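Local coordinates for putative lipoprotein (Campylobacter jejuni subsp. jejuni, PDB 4GIO), which is of unknown function but is a putative bacterial lipoprotein with a variant immunoglobulin fold, at residues 38-43 and 97-102; 42-47 and 75-80. All blocks are in the same frame, centred on the assembly; numbering follows the deposited sequence.

Contact 1 of 2, residues 38-43 and 97-102; sequences LEFEVI and NDFRLE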
loop_
_atom_site.group_PDB
_atom_site.type_symbol
_atom_site.label_atom_id
_atom_site.label_comp_id
_atom_site.label_asym_id
_atom_site.label_seq_id
_atom_site.Cartn_x
_atom_site.Cartn_y
_atom_site.Cartn_z
ATOM N N LEU A 38 4.834 2.857 -12.183
ATOM C CA LEU A 38 5.041 1.919 -11.077
ATOM C C LEU A 38 3.713 1.351 -10.567
ATOM O O LEU A 38 2.741 2.080 -10.365
ATOM C CB LEU A 38 5.766 2.646 -9.960
ATOM C CG LEU A 38 6.055 1.857 -8.667
ATOM C CD1 LEU A 38 7.136 0.779 -8.974
ATOM C CD2 LEU A 38 6.466 2.850 -7.541
ATOM N N GLU A 39 3.678 0.039 -10.332
ATOM C CA GLU A 39 2.510 -0.572 -9.720
ATOM C C GLU A 39 3.015 -1.399 -8.562
ATOM O O GLU A 39 4.111 -1.997 -8.623
ATOM C CB GLU A 39 1.807 -1.473 -10.760
ATOM C CG GLU A 39 0.628 -2.277 -10.167
ATOM C CD GLU A 39 0.200 -3.433 -11.070
ATOM O OE1 GLU A 39 -0.348 -3.134 -12.177
ATOM O OE2 GLU A 39 0.460 -4.615 -10.664
ATOM N N PHE A 40 2.253 -1.441 -7.501
ATOM C CA PHE A 40 2.655 -2.318 -6.400
ATOM C C PHE A 40 1.503 -3.197 -6.006
ATOM O O PHE A 40 0.328 -2.852 -6.274
ATOM C CB PHE A 40 3.285 -1.557 -5.211
ATOM C CG PHE A 40 2.325 -0.695 -4.423
ATOM C CD1 PHE A 40 1.460 -1.266 -3.469
ATOM C CD2 PHE A 40 2.289 0.703 -4.621
ATOM C CE1 PHE A 40 0.589 -0.469 -2.721
ATOM C CE2 PHE A 40 1.402 1.566 -3.858
ATOM C CZ PHE A 40 0.560 0.944 -2.887
ATOM N N GLU A 41 1.827 -4.339 -5.367
ATOM C CA GLU A 41 0.799 -5.288 -4.862
ATOM C C GLU A 41 1.177 -5.665 -3.467
ATOM O O GLU A 41 2.341 -6.010 -3.229
ATOM C CB GLU A 41 0.758 -6.586 -5.663
ATOM C CG GLU A 41 -0.009 -6.459 -6.956
ATOM C CD GLU A 41 0.033 -7.750 -7.856
ATOM O OE1 GLU A 41 -0.400 -7.651 -9.055
ATOM O OE2 GLU A 41 0.477 -8.837 -7.366
ATOM N N VAL A 42 0.246 -5.530 -2.537
ATOM C CA VAL A 42 0.535 -5.894 -1.151
ATOM C C VAL A 42 -0.494 -6.992 -0.850
ATOM O O VAL A 42 -1.673 -6.822 -1.133
ATOM C CB VAL A 42 0.403 -4.704 -0.216
ATOM C CG1 VAL A 42 0.610 -5.100 1.305
ATOM C CG2 VAL A 42 1.410 -3.558 -0.613
ATOM N N ILE A 43 -0.049 -8.114 -0.291
ATOM C CA ILE A 43 -0.979 -9.182 0.039
ATOM C C ILE A 43 -1.182 -9.116 1.566
ATOM O O ILE A 43 -0.211 -9.063 2.331
ATOM C CB ILE A 43 -0.451 -10.560 -0.380
ATOM C CG1 ILE A 43 -0.275 -10.584 -1.895
ATOM C CG2 ILE A 43 -1.474 -11.694 0.086
ATOM C CD1 ILE A 43 0.448 -11.790 -2.417
ATOM N N ASN A 97 9.031 5.782 -8.282
ATOM C CA ASN A 97 9.905 4.578 -8.365
ATOM C C ASN A 97 9.800 3.708 -7.120
ATOM O O ASN A 97 10.339 2.620 -7.078
ATOM C CB ASN A 97 11.397 4.959 -8.548
ATOM C CG ASN A 97 11.724 5.506 -10.003
ATOM O OD1 ASN A 97 12.731 6.225 -10.169
ATOM N ND2 ASN A 97 10.835 5.255 -11.002
ATOM N N ASP A 98 9.142 4.216 -6.078
ATOM C CA ASP A 98 8.891 3.422 -4.888
ATOM C C ASP A 98 7.608 3.975 -4.218
ATOM O O ASP A 98 6.972 4.903 -4.739
ATOM C CB ASP A 98 10.125 3.514 -3.978
ATOM C CG ASP A 98 10.150 2.399 -2.868
ATOM O OD1 ASP A 98 9.266 1.468 -2.864
ATOM O OD2 ASP A 98 11.037 2.534 -1.955
ATOM N N PHE A 99 7.211 3.424 -3.086
ATOM C CA PHE A 99 5.949 3.848 -2.440
ATOM C C PHE A 99 6.083 3.625 -0.918
ATOM O O PHE A 99 6.970 2.938 -0.467
ATOM C CB PHE A 99 4.768 3.007 -2.975
ATOM C CG PHE A 99 4.785 1.533 -2.484
ATOM C CD1 PHE A 99 5.589 0.588 -3.110
ATOM C CD2 PHE A 99 3.988 1.110 -1.409
ATOM C CE1 PHE A 99 5.630 -0.766 -2.710
ATOM C CE2 PHE A 99 3.992 -0.278 -0.983
ATOM C CZ PHE A 99 4.829 -1.203 -1.618
ATOM N N ARG A 100 5.200 4.245 -0.169
ATOM C CA ARG A 100 5.051 3.993 1.271
ATOM C C ARG A 100 3.563 3.797 1.540
ATOM O O ARG A 100 2.749 4.526 1.019
ATOM C CB ARG A 100 5.557 5.162 2.066
ATOM C CG ARG A 100 5.695 4.909 3.554
ATOM C CD ARG A 100 6.429 6.108 4.279
ATOM N NE ARG A 100 7.876 5.923 4.048
ATOM C CZ ARG A 100 8.687 6.786 3.438
ATOM N NH1 ARG A 100 8.265 7.983 3.061
ATOM N NH2 ARG A 100 9.954 6.432 3.245
ATOM N N LEU A 101 3.218 2.784 2.334
ATOM C CA LEU A 101 1.837 2.445 2.570
ATOM C C LEU A 101 1.564 2.471 4.069
ATOM O O LEU A 101 2.179 1.718 4.798
ATOM C CB LEU A 101 1.486 1.074 1.968
ATOM C CG LEU A 101 0.089 0.510 2.285
ATOM C CD1 LEU A 101 -1.045 1.390 1.681
ATOM C CD2 LEU A 101 -0.074 -0.922 1.717
ATOM N N GLU A 102 0.666 3.329 4.521
ATOM C CA GLU A 102 0.278 3.262 5.930
ATOM C C GLU A 102 -1.042 2.470 6.078
ATOM O O GLU A 102 -1.931 2.640 5.280
ATOM C CB GLU A 102 0.020 4.684 6.459
ATOM C CG GLU A 102 1.236 5.545 6.438
ATOM C CD GLU A 102 0.909 6.995 6.854
ATOM O OE1 GLU A 102 -0.238 7.256 7.219
ATOM O OE2 GLU A 102 1.798 7.857 6.872
#
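Phe40 and Phe99 share the same first torsion: in each, CG stands between the backbone N and the carbonyl carbon (chi1 near 70° in both), and the second torsion, close to perpendicular in both, turns the rings face to face. Their planes are 7° from parallel and their centroids lie 3.7 Å apart. The overlap is deep, since Phe40 CG sits over the centre of the Phe99 ring and Phe99 CD2 over the centre of the Phe40 ring; the closest pair is Phe40 CD2 to Phe99 CG at 3.4 Å. Phe40 CB follows its ring over the same partner, a CH-pi contact with the Phe99 centroid 3.9 Å away.

On one side of the stack Leu38 drops its CD2 methyl onto the backbone between Asn97 and Asp98, 3.3 Å from Asp98 N. There Asn97 and Asp98 form a classic beta bulge opposite Leu59. On the other side Val42 CG2 and Leu101 CD2 meet tip to tip at 3.8 Å, and Val42 CG2 also comes within 4.2 Å of Phe99 CE2, at an oblique approach.

The strands belong to the two facing sheets of the sandwich, with axes 8.1 Å apart and crossing at -39°. Trp58, from strand 50-59 next to 98-105, brings its own ring against Phe40 with the planes well inclined. Between these two segments, then, cohesion comes from buried carbon surface and stacked pi faces, while backbone hydrogen bonding is spent within each sheet, as between Phe40 and Lys89 in strand 85-90.

Contact 2 of 2, residues 42-47 and 75-80; sequences VILRST and QALRIP
Leu44 and Ser46 face Leu77 and Ile79 across one end of an immunoglobulin-like beta sandwich, where strand 38-44 of the three-stranded sheet runs out opposite 75-79, an outermost strand of the other sheet. The touching parts of the chain run 48° apart.

The apolar contacts come first. Leu44 has CG anti to its carbonyl carbon (chi1 -56°), and the extended second torsion (chi2 171°) carries CD1 onward to two partners: Leu77 CD2 at 3.8 Å and Ile79 CD1 at 4.1 Å. The leucine side chains pass each other at a slant, whereas Leu44 and Ile79 cross at about a right angle. Two residues further on, beyond the regular strand, Ser46 CB rests 4.1 Å from Ile79 CG2, so the two branches of the isoleucine are divided between Leu44 and Ser46. Val85, in strand 85-90, touches both Leu77 and Ile79, while Val52 of strand 50-59 packs against the same pair; the small patch is thus continuous with side chains from both sheets.

Polar groups are joined differently. The Ser46 hydroxyl is engaged by the chain itself, in a hydrogen bond between OG and Phe48 O. The Ser46 backbone amide instead reaches across the contact through a water: Ser46 N donates to the water at 2.8 Å. This link ties the loop after strand 38-44 to the residue that follows strand 75-79, where direct backbone pairing is absent and the carbonyl oxygens Ser46 O and Pro80 O stay 4.1 Å apart. The same water lies 2.8 Å from Pro80 O, placed to donate to it, although other acceptors compete for its protons.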
loop_
_atom_site.group_PDB
_atom_site.type_symbol
_atom_site.label_atom_id
_atom_site.label_comp_id
_atom_site.label_asym_id
_atom_site.label_seq_id
_atom_site.Cartn_x
_atom_site.Cartn_y
_atom_site.Cartn_z
ATOM N N VAL A 42 0.246 -5.530 -2.537
ATOM C CA VAL A 42 0.535 -5.894 -1.151
ATOM C C VAL A 42 -0.494 -6.992 -0.850
ATOM O O VAL A 42 -1.673 -6.822 -1.133
ATOM C CB VAL A 42 0.403 -4.704 -0.216
ATOM C CG1 VAL A 42 0.610 -5.100 1.305
ATOM C CG2 VAL A 42 1.410 -3.558 -0.613
ATOM N N ILE A 43 -0.049 -8.114 -0.291
ATOM C CA ILE A 43 -0.979 -9.182 0.039
ATOM C C ILE A 43 -1.182 -9.116 1.566
ATOM O O ILE A 43 -0.211 -9.063 2.331
ATOM C CB ILE A 43 -0.451 -10.560 -0.380
ATOM C CG1 ILE A 43 -0.275 -10.584 -1.895
ATOM C CG2 ILE A 43 -1.474 -11.694 0.086
ATOM C CD1 ILE A 43 0.448 -11.790 -2.417
ATOM N N LEU A 44 -2.453 -9.105 1.969
ATOM C CA LEU A 44 -2.849 -8.994 3.373
ATOM C C LEU A 44 -3.616 -10.263 3.762
ATOM O O LEU A 44 -4.290 -10.854 2.912
ATOM C CB LEU A 44 -3.742 -7.769 3.586
ATOM C CG LEU A 44 -3.104 -6.428 3.117
ATOM C CD1 LEU A 44 -4.087 -5.322 3.152
ATOM C CD2 LEU A 44 -1.864 -6.011 3.957
ATOM N N ARG A 45 -3.462 -10.705 5.007
ATOM C CA ARG A 45 -4.391 -11.721 5.577
ATOM C C ARG A 45 -4.479 -11.733 7.092
ATOM O O ARG A 45 -3.494 -11.481 7.810
ATOM C CB ARG A 45 -4.249 -13.167 5.071
ATOM C CG ARG A 45 -2.937 -13.596 4.596
ATOM C CD ARG A 45 -2.824 -15.188 4.664
ATOM N NE ARG A 45 -3.118 -15.934 3.445
ATOM C CZ ARG A 45 -4.266 -16.580 3.242
ATOM N NH1 ARG A 45 -4.458 -17.247 2.135
ATOM N NH2 ARG A 45 -5.216 -16.537 4.160
ATOM N N SER A 46 -5.670 -12.072 7.547
ATOM C CA SER A 46 -6.002 -11.948 8.938
ATOM C C SER A 46 -6.895 -13.103 9.319
ATOM O O SER A 46 -7.757 -13.498 8.541
ATOM C CB SER A 46 -6.783 -10.651 9.122
ATOM O OG SER A 46 -7.132 -10.537 10.495
ATOM N N THR A 47 -6.699 -13.623 10.522
ATOM C CA THR A 47 -7.578 -14.680 10.967
ATOM C C THR A 47 -9.027 -14.229 11.089
ATOM O O THR A 47 -9.947 -14.932 10.674
ATOM C CB THR A 47 -7.176 -15.225 12.330
ATOM O OG1 THR A 47 -5.744 -15.127 12.519
ATOM C CG2 THR A 47 -7.728 -16.666 12.416
ATOM N N GLN A 75 -8.287 5.514 2.375
ATOM C CA GLN A 75 -9.235 4.571 1.748
ATOM C C GLN A 75 -9.582 3.483 2.731
ATOM O O GLN A 75 -8.700 2.929 3.393
ATOM C CB GLN A 75 -8.590 3.907 0.551
ATOM C CG GLN A 75 -8.159 4.892 -0.506
ATOM C CD GLN A 75 -9.367 5.443 -1.230
ATOM O OE1 GLN A 75 -10.146 4.669 -1.819
ATOM N NE2 GLN A 75 -9.534 6.778 -1.210
ATOM N N ALA A 76 -10.842 3.080 2.765
ATOM C CA ALA A 76 -11.225 1.941 3.626
ATOM C C ALA A 76 -11.059 0.667 2.875
ATOM O O ALA A 76 -11.202 0.606 1.619
ATOM C CB ALA A 76 -12.704 2.073 4.099
ATOM N N LEU A 77 -10.765 -0.389 3.629
ATOM C CA LEU A 77 -10.599 -1.672 3.022
ATOM C C LEU A 77 -11.064 -2.707 4.011
ATOM O O LEU A 77 -10.681 -2.668 5.193
ATOM C CB LEU A 77 -9.151 -1.916 2.619
ATOM C CG LEU A 77 -8.763 -3.329 2.166
ATOM C CD1 LEU A 77 -9.378 -3.722 0.783
ATOM C CD2 LEU A 77 -7.198 -3.497 2.100
ATOM N N ARG A 78 -11.903 -3.633 3.516
ATOM C CA ARG A 78 -12.380 -4.765 4.296
ATOM C C ARG A 78 -11.474 -5.985 4.078
ATOM O O ARG A 78 -11.273 -6.432 2.944
ATOM C CB ARG A 78 -13.802 -5.137 3.889
ATOM C CG ARG A 78 -14.309 -6.374 4.620
ATOM C CD ARG A 78 -14.886 -5.963 5.948
ATOM N NE ARG A 78 -15.513 -7.080 6.652
ATOM C CZ ARG A 78 -16.005 -7.003 7.885
ATOM N NH1 ARG A 78 -15.953 -5.871 8.564
ATOM N NH2 ARG A 78 -16.554 -8.068 8.444
ATOM N N ILE A 79 -10.900 -6.524 5.144
ATOM C CA ILE A 79 -10.131 -7.789 5.039
ATOM C C ILE A 79 -11.023 -8.917 5.639
ATOM O O ILE A 79 -11.249 -8.933 6.868
ATOM C CB ILE A 79 -8.789 -7.680 5.796
ATOM C CG1 ILE A 79 -7.960 -6.508 5.199
ATOM C CG2 ILE A 79 -7.976 -8.917 5.645
ATOM C CD1 ILE A 79 -6.797 -6.175 6.072
ATOM N N PRO A 80 -11.617 -9.770 4.780
ATOM C CA PRO A 80 -12.480 -10.914 5.260
ATOM C C PRO A 80 -11.678 -11.931 6.039
ATOM O O PRO A 80 -10.496 -12.094 5.800
ATOM C CB PRO A 80 -13.007 -11.550 3.952
ATOM C CG PRO A 80 -12.975 -10.426 2.934
ATOM C CD PRO A 80 -11.679 -9.651 3.309
HETATM O O HOH W 1 -7.714 -12.390 5.612
#

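Overall arrangement
Contact 1 and contact 2 both use strand 38-44 and its continuation and reach the same opposing four-stranded sheet, at places about 15 Å apart between centres. Contact 1 lies about 5 Å from the centre of the chain and joins the strand to 98-105; contact 2, about 11 Å from it, meets 75-79 near one end of the sandwich. In that sheet strand 50-59 separates the two partners, so strand 38-44 runs across the sheet rather than following one strand of it. Val42 and Ile43 belong to both ranges, yet Val42 packs only in contact 1. The chemistry changes from aromatic stacking to aliphatic packing plus a water bridge.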